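Local coordinates for oxysterol-binding protein homolog 3 (Saccharomyces cerevisiae, PDB 4IC4) that carries sterols and phosphoinositides in the hydrophobic pocket of its OSBP-related domain and transfers lipids between membranes without vesicles, at residues K227-D236 against G247-P255; E263-S272 against N275-V285. All coordinates share one frame; numbering follows the deposited sequence.

How the interactions relate
Interactions 1 and 2 follow each other along the chain as successive antiparallel strand pairings in the wall of the beta barrel of the OSBP-related domain, their centres about 13 Å apart. Strand 247-253 of interaction 1 is the sheet neighbour of strand 263-268 of interaction 2: Ile252 N lies 2.7 Å from Glu263 O and Val250 N 2.7 Å from Leu265 O, both probable hydrogen bonds. A salt bridge from Lys249 NZ to Glu276 OE2 ties the two further, reaching over Ala266. Helix 94-104 packs against side chains of both. Each centre is about 22 Å from that of the chain, and both contacts lie away from the residues that bind phosphatidylinositol 4-phosphate.

Interaction 1 of 2, residues K227-D236 against G247-P255; sequences KGDKSHILFD and GFKVSIIPP
Lys227 meets Pro255 at the open end of an antiparallel beta hairpin in the barrel wall, where Lys227 O lies 3.4 Å from Pro255 CG; strands 230-235 and 247-253 run at 165° to each other. Gly228 lies against the same proline, where a CB would collide with Pro255 CB, and one water donates to both Gly228 O and Ile253 O. Asp229 has its CG anti to the carbonyl carbon (chi1 -60°), which lays the carboxylate against the Pro254-Pro255 junction, with OD1 3.2 Å from Pro255 CD, while OD2 forms a salt bridge with Arg260. An alanine at this position removes the carboxylate, so Arg260 would probably lose its mate and a gap open beside the two prolines. Lys230 exchanges two backbone bonds with Ile253; that from Ile253 N to Lys230 O is short, 2.8 Å, and nearly straight at 172°. Their side chains run alongside, Lys230 CG 3.5 Å from Ile253 CB. Ser231 turns to the opposite face, where its CB is tightly packed on Ile252 CD1 at 3.5 Å and its OG hydrogen-bonds Ser99 OG of helix 94-104. His232 again pairs with Ser251 through both N-H and C=O. Ile233 shares the Ser231 face: its CG1 touches Val250 CG2 at 3.9 Å, and its CG2 sits over one face of the Phe235 ring, toward the rim. Leu234 O accepts from Lys249 N. Phe235 lies beside Phe248, pointing the same way, CD1 3.6 Å from Phe248 CB; Ile103 of helix 94-104 covers Ile233 and Phe248. Asp236 N closes the ladder on Gly247 O at 3.0 Å, and a water there donates to Asp236 OD2 while accepting from Gly247 N.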
loop_
_atom_site.group_PDB
_atom_site.type_symbol
_atom_site.label_atom_id
_atom_site.label_comp_id
_atom_site.label_asym_id
_atom_site.label_seq_id
_atom_site.Cartn_x
_atom_site.Cartn_y
_atom_site.Cartn_z
ATOM N N LYS A 227 5.133 6.298 24.425
ATOM C CA LYS A 227 4.931 6.161 25.862
ATOM C C LYS A 227 5.677 4.966 26.451
ATOM O O LYS A 227 5.550 4.671 27.640
ATOM C CB LYS A 227 3.435 6.070 26.184
ATOM C CG LYS A 227 2.632 7.248 25.636
ATOM C CD LYS A 227 1.515 7.692 26.571
ATOM C CE LYS A 227 0.522 6.579 26.845
ATOM N NZ LYS A 227 -0.588 7.042 27.729
ATOM N N GLY A 228 6.453 4.279 25.616
ATOM C CA GLY A 228 7.229 3.146 26.091
ATOM C C GLY A 228 6.720 1.764 25.730
ATOM O O GLY A 228 7.497 0.810 25.684
ATOM N N ASP A 229 5.421 1.645 25.476
ATOM C CA ASP A 229 4.834 0.358 25.122
ATOM C C ASP A 229 5.470 -0.210 23.858
ATOM O O ASP A 229 5.887 0.531 22.970
ATOM C CB ASP A 229 3.328 0.512 24.892
ATOM C CG ASP A 229 2.601 1.021 26.117
ATOM O OD1 ASP A 229 2.182 0.193 26.955
ATOM O OD2 ASP A 229 2.458 2.252 26.243
ATOM N N LYS A 230 5.547 -1.532 23.787
ATOM C CA LYS A 230 6.104 -2.191 22.618
ATOM C C LYS A 230 5.278 -3.424 22.300
ATOM O O LYS A 230 4.784 -4.105 23.198
ATOM C CB LYS A 230 7.560 -2.600 22.858
ATOM C CG LYS A 230 7.753 -3.587 23.995
ATOM C CD LYS A 230 9.178 -4.122 24.030
ATOM C CE LYS A 230 9.479 -4.967 22.802
ATOM N NZ LYS A 230 8.541 -6.120 22.685
ATOM N N SER A 231 5.113 -3.697 21.012
ATOM C CA SER A 231 4.363 -4.859 20.572
ATOM C C SER A 231 5.291 -5.674 19.686
ATOM O O SER A 231 5.924 -5.136 18.776
ATOM C CB SER A 231 3.122 -4.434 19.788
ATOM O OG SER A 231 2.355 -5.561 19.402
ATOM N N HIS A 232 5.376 -6.969 19.963
ATOM C CA HIS A 232 6.236 -7.866 19.207
ATOM C C HIS A 232 5.388 -8.863 18.428
ATOM O O HIS A 232 4.704 -9.703 19.012
ATOM C CB HIS A 232 7.181 -8.587 20.174
ATOM C CG HIS A 232 8.187 -9.467 19.503
ATOM N ND1 HIS A 232 7.901 -10.755 19.104
ATOM C CD2 HIS A 232 9.476 -9.242 19.157
ATOM C CE1 HIS A 232 8.972 -11.287 18.544
ATOM N NE2 HIS A 232 9.941 -10.390 18.562
ATOM N N ILE A 233 5.430 -8.759 17.103
ATOM C CA ILE A 233 4.658 -9.642 16.235
ATOM C C ILE A 233 5.563 -10.691 15.610
ATOM O O ILE A 233 6.528 -10.356 14.929
ATOM C CB ILE A 233 3.970 -8.856 15.088
ATOM C CG1 ILE A 233 3.017 -7.805 15.660
ATOM C CG2 ILE A 233 3.197 -9.808 14.195
ATOM C CD1 ILE A 233 3.699 -6.557 16.171
ATOM N N LEU A 234 5.249 -11.961 15.849
ATOM C CA LEU A 234 6.037 -13.053 15.292
ATOM C C LEU A 234 5.171 -13.936 14.406
ATOM O O LEU A 234 4.120 -14.415 14.827
ATOM C CB LEU A 234 6.664 -13.894 16.410
ATOM C CG LEU A 234 5.743 -14.529 17.454
ATOM C CD1 LEU A 234 6.526 -15.550 18.263
ATOM C CD2 LEU A 234 5.164 -13.457 18.362
ATOM N N PHE A 235 5.615 -14.144 13.172
ATOM C CA PHE A 235 4.876 -14.965 12.225
ATOM C C PHE A 235 5.324 -16.422 12.291
ATOM O O PHE A 235 6.505 -16.706 12.493
ATOM C CB PHE A 235 5.068 -14.414 10.812
ATOM C CG PHE A 235 4.550 -13.015 10.642
ATOM C CD1 PHE A 235 3.185 -12.777 10.519
ATOM C CD2 PHE A 235 5.420 -11.933 10.654
ATOM C CE1 PHE A 235 2.694 -11.478 10.413
ATOM C CE2 PHE A 235 4.938 -10.632 10.549
ATOM C CZ PHE A 235 3.575 -10.406 10.428
ATOM N N ASP A 236 4.374 -17.337 12.125
ATOM C CA ASP A 236 4.676 -18.767 12.165
ATOM C C ASP A 236 5.678 -19.132 11.080
ATOM O O ASP A 236 5.632 -18.591 9.976
ATOM C CB ASP A 236 3.406 -19.594 11.957
ATOM C CG ASP A 236 2.441 -19.495 13.119
ATOM O OD1 ASP A 236 2.790 -18.871 14.142
ATOM O OD2 ASP A 236 1.327 -20.052 13.006
ATOM N N GLY A 247 -0.554 -18.035 10.367
ATOM C CA GLY A 247 -0.707 -17.654 11.759
ATOM C C GLY A 247 0.382 -16.755 12.311
ATOM O O GLY A 247 1.480 -16.663 11.758
ATOM N N PHE A 248 0.075 -16.080 13.411
ATOM C CA PHE A 248 1.041 -15.196 14.047
ATOM C C PHE A 248 0.619 -14.910 15.480
ATOM O O PHE A 248 -0.542 -15.097 15.845
ATOM C CB PHE A 248 1.165 -13.890 13.256
ATOM C CG PHE A 248 -0.066 -13.031 13.301
ATOM C CD1 PHE A 248 -0.278 -12.149 14.353
ATOM C CD2 PHE A 248 -1.021 -13.117 12.295
ATOM C CE1 PHE A 248 -1.428 -11.361 14.401
ATOM C CE2 PHE A 248 -2.168 -12.338 12.332
ATOM C CZ PHE A 248 -2.375 -11.457 13.385
ATOM N N LYS A 249 1.575 -14.467 16.287
ATOM C CA LYS A 249 1.327 -14.151 17.684
ATOM C C LYS A 249 1.813 -12.736 17.957
ATOM O O LYS A 249 2.756 -12.260 17.323
ATOM C CB LYS A 249 2.081 -15.130 18.592
ATOM C CG LYS A 249 1.652 -16.584 18.461
ATOM C CD LYS A 249 0.232 -16.798 18.963
ATOM C CE LYS A 249 -0.116 -18.281 19.006
ATOM N NZ LYS A 249 -1.485 -18.522 19.535
ATOM N N VAL A 250 1.156 -12.059 18.889
ATOM C CA VAL A 250 1.535 -10.702 19.249
ATOM C C VAL A 250 1.719 -10.620 20.756
ATOM O O VAL A 250 0.836 -11.013 21.520
ATOM C CB VAL A 250 0.455 -9.679 18.839
ATOM C CG1 VAL A 250 0.933 -8.263 19.137
ATOM C CG2 VAL A 250 0.124 -9.834 17.362
ATOM N N SER A 251 2.874 -10.120 21.177
ATOM C CA SER A 251 3.165 -9.969 22.596
ATOM C C SER A 251 3.224 -8.482 22.913
ATOM O O SER A 251 4.087 -7.763 22.400
ATOM C CB SER A 251 4.502 -10.632 22.937
ATOM O OG SER A 251 4.473 -12.016 22.639
ATOM N N ILE A 252 2.294 -8.022 23.744
ATOM C CA ILE A 252 2.231 -6.618 24.130
ATOM C C ILE A 252 2.966 -6.413 25.447
ATOM O O ILE A 252 2.619 -7.019 26.459
ATOM C CB ILE A 252 0.771 -6.153 24.303
ATOM C CG1 ILE A 252 -0.000 -6.346 22.993
ATOM C CG2 ILE A 252 0.737 -4.696 24.734
ATOM C CD1 ILE A 252 0.532 -5.530 21.836
ATOM N N ILE A 253 3.977 -5.553 25.431
ATOM C CA ILE A 253 4.768 -5.290 26.625
ATOM C C ILE A 253 4.716 -3.824 27.037
ATOM O O ILE A 253 5.393 -2.981 26.448
ATOM C CB ILE A 253 6.245 -5.686 26.400
ATOM C CG1 ILE A 253 6.331 -7.152 25.965
ATOM C CG2 ILE A 253 7.044 -5.466 27.677
ATOM C CD1 ILE A 253 5.820 -8.137 26.997
ATOM N N PRO A 254 3.907 -3.502 28.057
ATOM C CA PRO A 254 3.791 -2.122 28.532
ATOM C C PRO A 254 5.027 -1.747 29.344
ATOM O O PRO A 254 5.686 -2.615 29.915
ATOM C CB PRO A 254 2.528 -2.161 29.384
ATOM C CG PRO A 254 2.590 -3.533 29.977
ATOM C CD PRO A 254 2.981 -4.387 28.788
ATOM N N PRO A 255 5.364 -0.451 29.396
ATOM C CA PRO A 255 6.540 -0.034 30.161
ATOM C C PRO A 255 6.294 -0.158 31.660
ATOM O O PRO A 255 5.149 -0.145 32.114
ATOM C CB PRO A 255 6.736 1.411 29.721
ATOM C CG PRO A 255 5.331 1.875 29.516
ATOM C CD PRO A 255 4.703 0.710 28.774
HETATM O O HOH W 1 7.813 -1.815 26.776
HETATM O O HOH W 2 0.369 -20.794 10.358
#

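Interaction 2 of 2, residues E263-S272 against N275-V285; sequences ETLAGKWTQS and NETTHETIWEV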
loop_
_atom_site.group_PDB
_atom_site.type_symbol
_atom_site.label_atom_id
_atom_site.label_comp_id
_atom_site.label_asym_id
_atom_site.label_seq_id
_atom_site.Cartn_x
_atom_site.Cartn_y
_atom_site.Cartn_z
ATOM N N GLU A 263 -0.186 -8.263 27.548
ATOM C CA GLU A 263 -1.252 -8.969 26.858
ATOM C C GLU A 263 -0.690 -9.702 25.652
ATOM O O GLU A 263 0.396 -9.382 25.167
ATOM C CB GLU A 263 -2.322 -7.978 26.395
ATOM C CG GLU A 263 -2.923 -7.139 27.511
ATOM C CD GLU A 263 -3.822 -6.033 26.991
ATOM O OE1 GLU A 263 -3.315 -5.133 26.287
ATOM O OE2 GLU A 263 -5.036 -6.062 27.284
ATOM N N THR A 264 -1.437 -10.687 25.171
ATOM C CA THR A 264 -1.020 -11.453 24.010
ATOM C C THR A 264 -2.180 -11.571 23.034
ATOM O O THR A 264 -3.335 -11.716 23.436
ATOM C CB THR A 264 -0.541 -12.862 24.408
ATOM O OG1 THR A 264 0.614 -12.753 25.252
ATOM C CG2 THR A 264 -0.176 -13.666 23.173
ATOM N N LEU A 265 -1.864 -11.490 21.747
ATOM C CA LEU A 265 -2.870 -11.588 20.698
ATOM C C LEU A 265 -2.460 -12.715 19.761
ATOM O O LEU A 265 -1.275 -13.052 19.661
ATOM C CB LEU A 265 -2.949 -10.278 19.906
ATOM C CG LEU A 265 -2.934 -8.950 20.668
ATOM C CD1 LEU A 265 -2.985 -7.805 19.661
ATOM C CD2 LEU A 265 -4.112 -8.866 21.631
ATOM N N ALA A 266 -3.431 -13.295 19.068
ATOM C CA ALA A 266 -3.141 -14.374 18.137
ATOM C C ALA A 266 -4.186 -14.441 17.036
ATOM O O ALA A 266 -5.344 -14.082 17.239
ATOM C CB ALA A 266 -3.081 -15.704 18.874
ATOM N N GLY A 267 -3.762 -14.905 15.868
ATOM C CA GLY A 267 -4.677 -15.024 14.752
ATOM C C GLY A 267 -3.963 -15.376 13.464
ATOM O O GLY A 267 -2.810 -15.817 13.473
ATOM N N LYS A 268 -4.666 -15.191 12.353
ATOM C CA LYS A 268 -4.122 -15.460 11.030
ATOM C C LYS A 268 -4.314 -14.185 10.221
ATOM O O LYS A 268 -5.400 -13.602 10.237
ATOM C CB LYS A 268 -4.870 -16.619 10.365
ATOM C CG LYS A 268 -4.671 -17.965 11.047
ATOM C CD LYS A 268 -5.385 -19.074 10.290
ATOM C CE LYS A 268 -5.078 -20.440 10.886
ATOM N NZ LYS A 268 -5.797 -21.525 10.159
ATOM N N TRP A 269 -3.271 -13.744 9.524
ATOM C CA TRP A 269 -3.382 -12.518 8.740
ATOM C C TRP A 269 -4.324 -12.662 7.556
ATOM O O TRP A 269 -4.646 -11.684 6.881
ATOM C CB TRP A 269 -2.005 -12.045 8.261
ATOM C CG TRP A 269 -1.207 -13.075 7.529
ATOM C CD1 TRP A 269 -0.285 -13.931 8.062
ATOM C CD2 TRP A 269 -1.256 -13.355 6.128
ATOM N NE1 TRP A 269 0.246 -14.726 7.076
ATOM C CE2 TRP A 269 -0.333 -14.396 5.878
ATOM C CE3 TRP A 269 -1.989 -12.828 5.057
ATOM C CZ2 TRP A 269 -0.124 -14.922 4.599
ATOM C CZ3 TRP A 269 -1.783 -13.349 3.785
ATOM C CH2 TRP A 269 -0.857 -14.388 3.567
ATOM N N THR A 270 -4.774 -13.887 7.314
ATOM C CA THR A 270 -5.697 -14.167 6.225
ATOM C C THR A 270 -7.142 -14.157 6.711
ATOM O O THR A 270 -8.067 -14.299 5.908
ATOM C CB THR A 270 -5.434 -15.557 5.627
ATOM O OG1 THR A 270 -5.525 -16.537 6.671
ATOM C CG2 THR A 270 -4.057 -15.622 4.993
ATOM N N GLN A 271 -7.351 -13.978 8.013
ATOM C CA GLN A 271 -8.713 -14.023 8.537
ATOM C C GLN A 271 -9.060 -13.098 9.702
ATOM O O GLN A 271 -9.945 -12.258 9.580
ATOM C CB GLN A 271 -9.042 -15.465 8.938
ATOM C CG GLN A 271 -10.521 -15.855 8.864
ATOM C CD GLN A 271 -11.433 -14.976 9.703
ATOM O OE1 GLN A 271 -11.830 -13.887 9.282
ATOM N NE2 GLN A 271 -11.768 -15.447 10.900
ATOM N N SER A 272 -8.381 -13.252 10.836
ATOM C CA SER A 272 -8.708 -12.433 11.998
ATOM C C SER A 272 -7.643 -12.432 13.082
ATOM O O SER A 272 -6.679 -13.185 13.022
ATOM C CB SER A 272 -10.017 -12.922 12.611
ATOM O OG SER A 272 -9.864 -14.248 13.086
ATOM N N ASN A 275 -7.770 -11.352 21.096
ATOM C CA ASN A 275 -7.039 -11.233 22.351
ATOM C C ASN A 275 -7.003 -12.658 22.906
ATOM O O ASN A 275 -8.049 -13.271 23.096
ATOM C CB ASN A 275 -7.805 -10.307 23.299
ATOM C CG ASN A 275 -7.103 -10.115 24.625
ATOM O OD1 ASN A 275 -6.793 -11.081 25.320
ATOM N ND2 ASN A 275 -6.857 -8.861 24.991
ATOM N N GLU A 276 -5.811 -13.195 23.153
ATOM C CA GLU A 276 -5.704 -14.565 23.653
ATOM C C GLU A 276 -6.298 -14.802 25.035
ATOM O O GLU A 276 -6.778 -15.897 25.322
ATOM C CB GLU A 276 -4.245 -15.032 23.646
ATOM C CG GLU A 276 -3.701 -15.333 22.259
ATOM C CD GLU A 276 -2.636 -16.416 22.276
ATOM O OE1 GLU A 276 -1.556 -16.190 22.858
ATOM O OE2 GLU A 276 -2.886 -17.504 21.714
ATOM N N THR A 277 -6.268 -13.786 25.888
ATOM C CA THR A 277 -6.812 -13.928 27.234
ATOM C C THR A 277 -8.337 -13.929 27.246
ATOM O O THR A 277 -8.961 -14.814 27.831
ATOM C CB THR A 277 -6.327 -12.791 28.159
ATOM O OG1 THR A 277 -4.896 -12.786 28.200
ATOM C CG2 THR A 277 -6.868 -12.991 29.575
ATOM N N THR A 278 -8.935 -12.941 26.591
ATOM C CA THR A 278 -10.387 -12.816 26.555
ATOM C C THR A 278 -11.054 -13.505 25.370
ATOM O O THR A 278 -12.241 -13.822 25.426
ATOM C CB THR A 278 -10.805 -11.335 26.529
ATOM O OG1 THR A 278 -10.335 -10.733 25.316
ATOM C CG2 THR A 278 -10.207 -10.589 27.713
ATOM N N HIS A 279 -10.290 -13.731 24.305
ATOM C CA HIS A 279 -10.806 -14.360 23.092
ATOM C C HIS A 279 -11.615 -13.351 22.283
ATOM O O HIS A 279 -12.300 -13.718 21.327
ATOM C CB HIS A 279 -11.684 -15.568 23.434
ATOM C CG HIS A 279 -10.920 -16.743 23.956
ATOM N ND1 HIS A 279 -9.651 -16.632 24.480
ATOM C CD2 HIS A 279 -11.253 -18.052 24.054
ATOM C CE1 HIS A 279 -9.234 -17.821 24.877
ATOM N NE2 HIS A 279 -10.187 -18.700 24.629
ATOM N N GLU A 280 -11.536 -12.083 22.676
ATOM C CA GLU A 280 -12.253 -11.013 21.988
ATOM C C GLU A 280 -11.630 -10.727 20.627
ATOM O O GLU A 280 -10.414 -10.580 20.512
ATOM C CB GLU A 280 -12.233 -9.729 22.822
ATOM C CG GLU A 280 -12.854 -8.530 22.110
ATOM C CD GLU A 280 -12.686 -7.230 22.877
ATOM O OE1 GLU A 280 -11.527 -6.819 23.110
ATOM O OE2 GLU A 280 -13.711 -6.617 23.243
ATOM N N THR A 281 -12.469 -10.645 19.602
ATOM C CA THR A 281 -12.001 -10.362 18.249
ATOM C C THR A 281 -11.610 -8.891 18.131
ATOM O O THR A 281 -12.380 -8.005 18.498
ATOM C CB THR A 281 -13.093 -10.675 17.212
ATOM O OG1 THR A 281 -13.529 -12.030 17.377
ATOM C CG2 THR A 281 -12.556 -10.491 15.799
ATOM N N ILE A 282 -10.408 -8.643 17.619
ATOM C CA ILE A 282 -9.891 -7.288 17.458
ATOM C C ILE A 282 -10.030 -6.812 16.016
ATOM O O ILE A 282 -10.298 -5.640 15.760
ATOM C CB ILE A 282 -8.391 -7.222 17.839
ATOM C CG1 ILE A 282 -8.189 -7.699 19.280
ATOM C CG2 ILE A 282 -7.863 -5.807 17.648
ATOM C CD1 ILE A 282 -8.872 -6.845 20.319
ATOM N N TRP A 283 -9.855 -7.738 15.079
ATOM C CA TRP A 283 -9.916 -7.421 13.655
ATOM C C TRP A 283 -10.297 -8.653 12.844
ATOM O O TRP A 283 -9.968 -9.779 13.217
ATOM C CB TRP A 283 -8.543 -6.911 13.191
ATOM C CG TRP A 283 -8.325 -6.944 11.697
ATOM C CD1 TRP A 283 -8.763 -6.029 10.780
ATOM C CD2 TRP A 283 -7.637 -7.959 10.953
ATOM N NE1 TRP A 283 -8.391 -6.412 9.515
ATOM C CE2 TRP A 283 -7.700 -7.593 9.589
ATOM C CE3 TRP A 283 -6.974 -9.144 11.304
ATOM C CZ2 TRP A 283 -7.124 -8.368 8.576
ATOM C CZ3 TRP A 283 -6.402 -9.916 10.299
ATOM C CH2 TRP A 283 -6.480 -9.523 8.949
ATOM N N GLU A 284 -10.983 -8.421 11.728
ATOM C CA GLU A 284 -11.402 -9.485 10.822
ATOM C C GLU A 284 -11.332 -8.933 9.402
ATOM O O GLU A 284 -11.566 -7.746 9.188
ATOM C CB GLU A 284 -12.841 -9.918 11.121
ATOM C CG GLU A 284 -13.072 -10.468 12.513
ATOM C CD GLU A 284 -14.543 -10.694 12.797
ATOM O OE1 GLU A 284 -15.304 -9.703 12.781
ATOM O OE2 GLU A 284 -14.938 -11.856 13.033
ATOM N N VAL A 285 -11.013 -9.789 8.440
ATOM C CA VAL A 285 -10.930 -9.345 7.054
ATOM C C VAL A 285 -12.303 -8.951 6.527
ATOM O O VAL A 285 -13.335 -9.380 7.050
ATOM C CB VAL A 285 -10.349 -10.444 6.126
ATOM C CG1 VAL A 285 -8.930 -10.793 6.556
ATOM C CG2 VAL A 285 -11.237 -11.680 6.147
HETATM O O HOH W 3 -5.353 -8.962 27.485
HETATM O O HOH W 4 -3.889 -10.885 26.653
HETATM O O HOH W 5 -14.178 -11.867 8.233
#
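Two backbone bonds hold the ends of this antiparallel meander, Glu276 N to Thr264 O and Val285 N to Gln271 O, each 2.9 Å long, with Leu265 opposite Asn275 and Ser272 opposite Glu284 as non-hydrogen-bonded pairs. Strand 272-275 joins the two segments, and classic bulges mark its surroundings: Gln271 and Ser272 face Lys268, and Ile282 and Trp283 face Leu273. At the first end Glu276 lays its chain over Ala266, CG 3.5 Å from Ala266 CB, and sends OE2 on to a salt bridge with Lys249. Asn275, its CG anti to the backbone N (chi1 -179°), turns its amide back over its own loop as an Asx motif: OD1 accepts from Thr278 N at 3.1 Å, a donor well above the carbonyl plane, and weakly from Thr277 N. Its ND2 reaches Glu263 OE2 through a water, amide and carboxylate planes standing 76° apart, and a second water links OD1 to Thr264 N. At the other end the Trp283 indole lies with its edge against the turn after strand 263-268, CH2 3.5 Å from Trp269 O in the plane of the ring. The Gln271 O and Val285 N pair sits over one indole face, toward the rim, while Tyr81 meets Trp283 edge-to-face. Val285 CG1 closes on Gln271 O at 3.5 Å, and Ser272 CB on Trp283 O at 3.2 Å. A water donating to both Gln271 OE1 and Val285 O links the two residues there. The chemistry thus differs at the two ends: around Asn275, backbone N-H groups and bridging waters serve the amide, whereas Trp269 O is buried without any hydrogen-bonding partner, and the weakly positive C-H edge of Trp283 probably makes up only in part for the missing bond.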